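Local coordinates for protein putative ketosteroid isomerase (Parabacteroides distasonis ATCC 8503, PDB 3KE7) that is of unconfirmed function but, as a SnoaL-like protein of the NTF2 clan, probably binds a small molecule in a sheet-lined pocket, perhaps as a ketosteroid isomerase, at residues T41-F46 / E58-Y63; F93-Y98 / T125-V130. All blocks are in the same frame, centred on the assembly; numbering follows the deposited sequence. Where two conformers were deposited one is given.

Contact 1 (T41-F46 / E58-Y63)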
loop_
_atom_site.group_PDB
_atom_site.type_symbol
_atom_site.label_atom_id
_atom_site.label_comp_id
_atom_site.label_asym_id
_atom_site.label_seq_id
_atom_site.Cartn_x
_atom_site.Cartn_y
_atom_site.Cartn_z
ATOM N N THR B 41 13.538 9.453 1.810
ATOM C CA THR B 41 14.442 9.220 0.693
ATOM C C THR B 41 14.155 7.944 -0.106
ATOM O O THR B 41 14.416 7.914 -1.302
ATOM C CB THR B 41 15.934 9.240 1.121
ATOM O OG1 THR B 41 16.182 8.238 2.133
ATOM C CG2 THR B 41 16.308 10.620 1.613
ATOM N N ASP B 42 13.619 6.930 0.563
ATOM C CA ASP B 42 13.360 5.603 -0.012
ATOM C C ASP B 42 11.922 5.424 -0.443
ATOM O O ASP B 42 11.479 4.284 -0.670
ATOM C CB ASP B 42 13.783 4.523 0.981
ATOM C CG ASP B 42 13.038 4.594 2.278
ATOM O OD1 ASP B 42 12.771 5.720 2.822
ATOM O OD2 ASP B 42 12.763 3.481 2.828
ATOM N N VAL B 43 11.207 6.512 -0.659
ATOM C CA VAL B 43 9.800 6.420 -0.976
ATOM C C VAL B 43 9.557 5.692 -2.315
ATOM O O VAL B 43 10.297 5.852 -3.272
ATOM C CB VAL B 43 9.180 7.836 -0.985
ATOM C CG1 VAL B 43 9.803 8.718 -2.152
ATOM C CG2 VAL B 43 7.667 7.781 -1.079
ATOM N N ILE B 44 8.496 4.909 -2.338
ATOM C CA ILE B 44 7.987 4.254 -3.514
ATOM C C ILE B 44 6.598 4.838 -3.741
ATOM O O ILE B 44 5.802 4.942 -2.830
ATOM C CB ILE B 44 7.886 2.717 -3.307
ATOM C CG1 ILE B 44 9.226 2.094 -2.942
ATOM C CG2 ILE B 44 7.252 2.034 -4.526
ATOM C CD1 ILE B 44 10.251 2.229 -3.942
ATOM N N TYR B 45 6.262 5.130 -4.987
ATOM C CA TYR B 45 4.997 5.789 -5.326
ATOM C C TYR B 45 4.361 5.228 -6.603
ATOM O O TYR B 45 5.037 4.980 -7.620
ATOM C CB TYR B 45 5.302 7.290 -5.570
ATOM C CG TYR B 45 4.137 8.154 -6.041
ATOM C CD1 TYR B 45 3.785 8.172 -7.364
ATOM C CD2 TYR B 45 3.426 9.010 -5.154
ATOM C CE1 TYR B 45 2.757 8.930 -7.815
ATOM C CE2 TYR B 45 2.408 9.787 -5.604
ATOM C CZ TYR B 45 2.047 9.714 -6.952
ATOM O OH TYR B 45 1.007 10.514 -7.422
ATOM N N PHE B 46 3.045 5.003 -6.528
ATOM C CA PHE B 46 2.217 4.640 -7.646
ATOM C C PHE B 46 1.054 5.618 -7.795
ATOM O O PHE B 46 0.464 6.057 -6.814
ATOM C CB PHE B 46 1.496 3.292 -7.437
ATOM C CG PHE B 46 2.351 2.078 -7.234
ATOM C CD1 PHE B 46 2.759 1.279 -8.306
ATOM C CD2 PHE B 46 2.647 1.627 -5.962
ATOM C CE1 PHE B 46 3.431 0.058 -8.100
ATOM C CE2 PHE B 46 3.354 0.397 -5.806
ATOM C CZ PHE B 46 3.706 -0.358 -6.852
ATOM N N GLU B 58 14.171 11.533 -5.145
ATOM C CA GLU B 58 14.526 12.404 -6.240
ATOM C C GLU B 58 13.603 12.225 -7.447
ATOM O O GLU B 58 13.225 13.199 -8.088
ATOM C CB GLU B 58 16.013 12.282 -6.594
ATOM C CG GLU B 58 16.885 12.791 -5.456
ATOM C CD GLU B 58 16.365 14.140 -4.893
ATOM O OE1 GLU B 58 16.213 15.099 -5.677
ATOM O OE2 GLU B 58 16.063 14.228 -3.682
ATOM N N GLN B 59 13.217 10.984 -7.730
ATOM C CA GLN B 59 12.240 10.701 -8.796
ATOM C C GLN B 59 10.886 11.278 -8.442
ATOM O O GLN B 59 10.195 11.839 -9.305
ATOM C CB GLN B 59 12.057 9.218 -9.051
ATOM C CG GLN B 59 13.051 8.602 -9.993
ATOM C CD GLN B 59 12.750 7.144 -10.279
ATOM O OE1 GLN B 59 11.651 6.642 -9.991
ATOM N NE2 GLN B 59 13.728 6.443 -10.844
ATOM N N LEU B 60 10.487 11.114 -7.184
ATOM C CA LEU B 60 9.212 11.659 -6.720
ATOM C C LEU B 60 9.199 13.190 -6.908
ATOM O O LEU B 60 8.224 13.765 -7.366
ATOM C CB LEU B 60 8.944 11.290 -5.266
ATOM C CG LEU B 60 7.528 11.664 -4.813
ATOM C CD1 LEU B 60 6.454 10.770 -5.471
ATOM C CD2 LEU B 60 7.450 11.606 -3.287
ATOM N N ARG B 61 10.265 13.846 -6.482
ATOM C CA ARG B 61 10.421 15.292 -6.598
ATOM C C ARG B 61 10.295 15.734 -8.043
ATOM O O ARG B 61 9.534 16.646 -8.336
ATOM C CB ARG B 61 11.744 15.737 -5.987
ATOM C CG ARG B 61 11.904 17.230 -6.051
ATOM C CD ARG B 61 13.330 17.669 -5.691
ATOM N NE ARG B 61 13.853 16.897 -4.580
ATOM C CZ ARG B 61 13.551 17.089 -3.305
ATOM N NH1 ARG B 61 12.712 18.064 -2.936
ATOM N NH2 ARG B 61 14.101 16.292 -2.380
ATOM N N THR B 62 11.005 15.097 -8.944
ATOM C CA THR B 62 10.921 15.410 -10.369
ATOM C C THR B 62 9.504 15.294 -10.906
ATOM O O THR B 62 9.031 16.155 -11.649
ATOM C CB THR B 62 11.881 14.486 -11.149
ATOM O OG1 THR B 62 13.202 14.739 -10.661
ATOM C CG2 THR B 62 11.809 14.761 -12.675
ATOM N N TYR B 63 8.795 14.239 -10.510
ATOM C CA TYR B 63 7.416 14.043 -10.927
ATOM C C TYR B 63 6.499 15.177 -10.396
ATOM O O TYR B 63 5.723 15.798 -11.139
ATOM C CB TYR B 63 6.934 12.687 -10.412
ATOM C CG TYR B 63 5.532 12.339 -10.784
ATOM C CD1 TYR B 63 5.163 12.229 -12.104
ATOM C CD2 TYR B 63 4.572 12.087 -9.809
ATOM C CE1 TYR B 63 3.868 11.897 -12.451
ATOM C CE2 TYR B 63 3.302 11.706 -10.141
ATOM C CZ TYR B 63 2.951 11.644 -11.474
ATOM O OH TYR B 63 1.650 11.319 -11.876
#
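V43 and Y45 pack from strand 43-46 against L60 and Y63 of helix 57-65, a short helix lying against one face of the curved sheet in this NTF2-like, SnoaL-type fold. Strand and helix axes come within 8.9 Å and run at 42° to each other, and the two residues on the strand that face the helix are separated by I44, which turns its side chain the other way, toward the second subunit.

The apolar packing centres on L60, whose forked end serves two partners. L60 CD2 meets V43 CG1 at 3.9 Å, while L60 CD1 comes in obliquely at the CB end of the Y45 ring, 3.5 Å from Y45 CD2. A leucine suits this place because its fork offers one methyl to the valine and the other to the tyrosine ring. V43 CG1 sits between its backbone N and carbonyl carbon (chi1 65°), a position that aims the methyl at the helix.

The aromatic contact is made farther along the Y45 ring. The rings of Y45 and Y63 stand obliquely, planes at 57°, with Y45 CE1 3.7 Å from Y63 CE2.

The polar ends converge as well: both hydroxyls hydrogen-bond to D47 OD2. Tyrosine suits both places, its ring packing in the apolar cluster while its hydroxyl reaches D47. Y45 OH itself lies at the edge of the Y63 ring, in its plane, 3.8 Å from Y63 CE2.

Contact 2 (F93-Y98 / T125-V130). With BCN (bicine), chain F.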
loop_
_atom_site.group_PDB
_atom_site.type_symbol
_atom_site.label_atom_id
_atom_site.label_comp_id
_atom_site.label_asym_id
_atom_site.label_seq_id
_atom_site.Cartn_x
_atom_site.Cartn_y
_atom_site.Cartn_z
ATOM N N PHE B 93 -7.523 4.691 2.955
ATOM C CA PHE B 93 -8.744 5.444 2.873
ATOM C C PHE B 93 -9.230 5.497 1.421
ATOM O O PHE B 93 -8.472 5.181 0.477
ATOM C CB PHE B 93 -8.564 6.875 3.436
ATOM C CG PHE B 93 -7.497 7.726 2.751
ATOM C CD1 PHE B 93 -6.180 7.646 3.157
ATOM C CD2 PHE B 93 -7.835 8.655 1.764
ATOM C CE1 PHE B 93 -5.195 8.425 2.545
ATOM C CE2 PHE B 93 -6.869 9.456 1.167
ATOM C CZ PHE B 93 -5.532 9.304 1.559
ATOM N N ASN B 94 -10.472 5.949 1.283
ATOM C CA ASN B 94 -11.001 6.362 0.024
ATOM C C ASN B 94 -11.126 7.875 0.064
ATOM O O ASN B 94 -11.246 8.455 1.166
ATOM C CB ASN B 94 -12.327 5.647 -0.261
ATOM C CG ASN B 94 -12.102 4.221 -0.658
ATOM O OD1 ASN B 94 -12.146 3.316 0.169
ATOM N ND2 ASN B 94 -11.692 4.035 -1.918
ATOM N N LEU B 95 -11.080 8.504 -1.088
ATOM C CA LEU B 95 -11.142 9.951 -1.146
ATOM C C LEU B 95 -11.991 10.400 -2.295
ATOM O O LEU B 95 -11.727 10.038 -3.419
ATOM C CB LEU B 95 -9.741 10.532 -1.336
ATOM C CG LEU B 95 -9.586 12.083 -1.180
ATOM C CD1 LEU B 95 -9.645 12.429 0.268
ATOM C CD2 LEU B 95 -8.249 12.547 -1.766
ATOM N N ASP B 96 -13.035 11.183 -2.017
ATOM C CA ASP B 96 -13.793 11.848 -3.097
ATOM C C ASP B 96 -13.197 13.299 -3.284
ATOM O O ASP B 96 -13.248 14.064 -2.378
ATOM C CB ASP B 96 -15.280 11.916 -2.752
ATOM C CG ASP B 96 -15.993 10.569 -2.826
ATOM O OD1 ASP B 96 -15.438 9.569 -3.329
ATOM O OD2 ASP B 96 -17.138 10.530 -2.333
ATOM N N SER B 97 -12.568 13.550 -4.429
ATOM C CA SER B 97 -11.902 14.816 -4.775
ATOM C C SER B 97 -12.787 15.574 -5.747
ATOM O O SER B 97 -12.951 15.140 -6.894
ATOM C CB SER B 97 -10.548 14.515 -5.447
ATOM O OG SER B 97 -9.779 15.686 -5.719
ATOM N N TYR B 98 -13.258 16.735 -5.319
ATOM C CA TYR B 98 -14.153 17.577 -6.136
ATOM C C TYR B 98 -13.376 18.612 -6.959
ATOM O O TYR B 98 -12.920 19.619 -6.424
ATOM C CB TYR B 98 -15.156 18.246 -5.224
ATOM C CG TYR B 98 -16.146 17.265 -4.635
ATOM C CD1 TYR B 98 -15.837 16.510 -3.494
ATOM C CD2 TYR B 98 -17.385 17.065 -5.236
ATOM C CE1 TYR B 98 -16.731 15.605 -2.973
ATOM C CE2 TYR B 98 -18.287 16.154 -4.722
ATOM C CZ TYR B 98 -17.961 15.425 -3.598
ATOM O OH TYR B 98 -18.863 14.524 -3.101
ATOM N N THR B 125 3.435 5.275 -1.225
ATOM C CA THR B 125 2.164 5.885 -1.596
ATOM C C THR B 125 1.607 5.105 -2.773
ATOM O O THR B 125 2.326 4.833 -3.764
ATOM C CB THR B 125 2.348 7.347 -2.036
ATOM O OG1 THR B 125 2.859 8.102 -0.934
ATOM C CG2 THR B 125 1.075 7.909 -2.576
ATOM N N HIS B 126 0.340 4.729 -2.681
ATOM C CA HIS B 126 -0.370 4.072 -3.775
ATOM C C HIS B 126 -1.731 4.726 -3.926
ATOM O O HIS B 126 -2.609 4.556 -3.086
ATOM C CB HIS B 126 -0.534 2.560 -3.505
ATOM C CG HIS B 126 -0.931 1.740 -4.713
ATOM N ND1 HIS B 126 -0.513 0.424 -4.868
ATOM C CD2 HIS B 126 -1.760 2.001 -5.761
ATOM C CE1 HIS B 126 -1.071 -0.067 -5.976
ATOM N NE2 HIS B 126 -1.775 0.880 -6.564
ATOM N N TRP B 127 -1.889 5.513 -5.010
ATOM C CA TRP B 127 -3.139 6.125 -5.378
ATOM C C TRP B 127 -3.732 5.347 -6.536
ATOM O O TRP B 127 -3.014 5.051 -7.507
ATOM C CB TRP B 127 -2.942 7.577 -5.862
ATOM C CG TRP B 127 -2.625 8.560 -4.793
ATOM C CD1 TRP B 127 -1.430 9.062 -4.470
ATOM C CD2 TRP B 127 -3.571 9.137 -3.884
ATOM N NE1 TRP B 127 -1.556 9.948 -3.424
ATOM C CE2 TRP B 127 -2.872 10.023 -3.057
ATOM C CE3 TRP B 127 -4.948 9.046 -3.749
ATOM C CZ2 TRP B 127 -3.498 10.753 -2.043
ATOM C CZ3 TRP B 127 -5.596 9.803 -2.774
ATOM C CH2 TRP B 127 -4.860 10.631 -1.912
ATOM N N SER B 128 -5.017 4.999 -6.466
ATOM C CA SER B 128 -5.677 4.401 -7.631
ATOM C C SER B 128 -7.079 4.966 -7.752
ATOM O O SER B 128 -7.663 5.454 -6.763
ATOM C CB SER B 128 -5.653 2.861 -7.571
ATOM O OG SER B 128 -6.446 2.331 -6.534
ATOM N N TYR B 129 -7.659 4.866 -8.961
ATOM C CA TYR B 129 -9.053 5.260 -9.137
ATOM C C TYR B 129 -9.972 4.188 -8.603
ATOM O O TYR B 129 -9.701 3.023 -8.710
ATOM C CB TYR B 129 -9.391 5.446 -10.606
ATOM C CG TYR B 129 -8.603 6.508 -11.315
ATOM C CD1 TYR B 129 -8.542 7.787 -10.827
ATOM C CD2 TYR B 129 -8.008 6.237 -12.558
ATOM C CE1 TYR B 129 -7.862 8.804 -11.532
ATOM C CE2 TYR B 129 -7.329 7.251 -13.266
ATOM C CZ TYR B 129 -7.247 8.500 -12.712
ATOM O OH TYR B 129 -6.607 9.516 -13.401
ATOM N N VAL B 130 -11.114 4.628 -8.088
ATOM C CA VAL B 130 -12.181 3.721 -7.692
ATOM C C VAL B 130 -12.895 3.263 -8.958
ATOM O O VAL B 130 -13.402 4.095 -9.739
ATOM C CB VAL B 130 -13.205 4.391 -6.763
ATOM C CG1 VAL B 130 -14.491 3.538 -6.588
ATOM C CG2 VAL B 130 -12.590 4.701 -5.366
HETATM N N1 BCN F . -3.702 13.275 -5.855
HETATM C C1 BCN F . -2.924 12.926 -7.051
HETATM C C2 BCN F . -3.515 13.615 -8.295
HETATM O O21 BCN F . -3.121 13.293 -9.436
HETATM O O22 BCN F . -4.390 14.491 -8.128
HETATM C C3 BCN F . -2.833 13.366 -4.669
HETATM C C4 BCN F . -2.137 14.726 -4.614
HETATM O O4 BCN F . -3.171 15.707 -4.796
HETATM C C5 BCN F . -4.700 12.238 -5.655
HETATM C C6 BCN F . -5.823 12.761 -4.798
HETATM O O6 BCN F . -6.268 14.054 -5.290
#
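W127 on strand 120-129 leans across to F93 and L95 on strand 88-99, spanning the concave face of the NTF2-like sheet; strand 102-114 lies between the two, so side chains alone bridge the gap.

Along 125-130, T125 OG1 bonds to E110 and the H126 ring stacks on H126 of the second subunit before W127 follows. With CG anti to its carbonyl carbon (chi1 -73°), the W127 indole swings over the neighbouring strand and brings CH2 to 3.8 Å from F93 CZ, the two six-membered rings nearly perpendicular at 84°. W127 CH2 also lies 3.9 Å from L95 CD2. One indole face carries the bicine, whose C5 sits 3.6 Å above the ring plane, over its centre; bicine C6 also touches L95 CD2. A broad, flat tryptophan suits this double task of filling the core and flooring the pocket. Cut back to an alanine, the residue is likely to leave F93 and L95 without their apolar neighbour and bicine without a surface for its carbons.

S128 OG next bonds to H126 of the second subunit. Just past the strand, V130 meets N94, an asparagine suited to its buried place because both amide ends are held: ND2 by N107 OD1 and the W106 carbonyl, OD1 by K53 N of the second subunit. The small branched valine packs a methyl against it, V130 CG2 lying 3.6 Å from N94 ND2.

How the contacts relate
Contacts 1 and 2 have centres 18 Å apart but share one sheet, in which strands 43-46 and 120-129 are parallel neighbours. Two probable backbone hydrogen bonds sew them together, F46 N to T125 O and I44 O to T125 N, each 2.9 Å. Beside these bonds, Y45 CD2 packs 3.7 Å from T125 CG2, and Y45 also touches W127, which joins the helix-covered cluster of contact 1 to the bicine site. Contact 2 supplies L95, S97 and W127 to that pocket; contact 1 stands at its margin, the Y45 side chain about 5 Å from bicine. On the dimer side, F46 stacks with H126, and both contacts touch the second subunit.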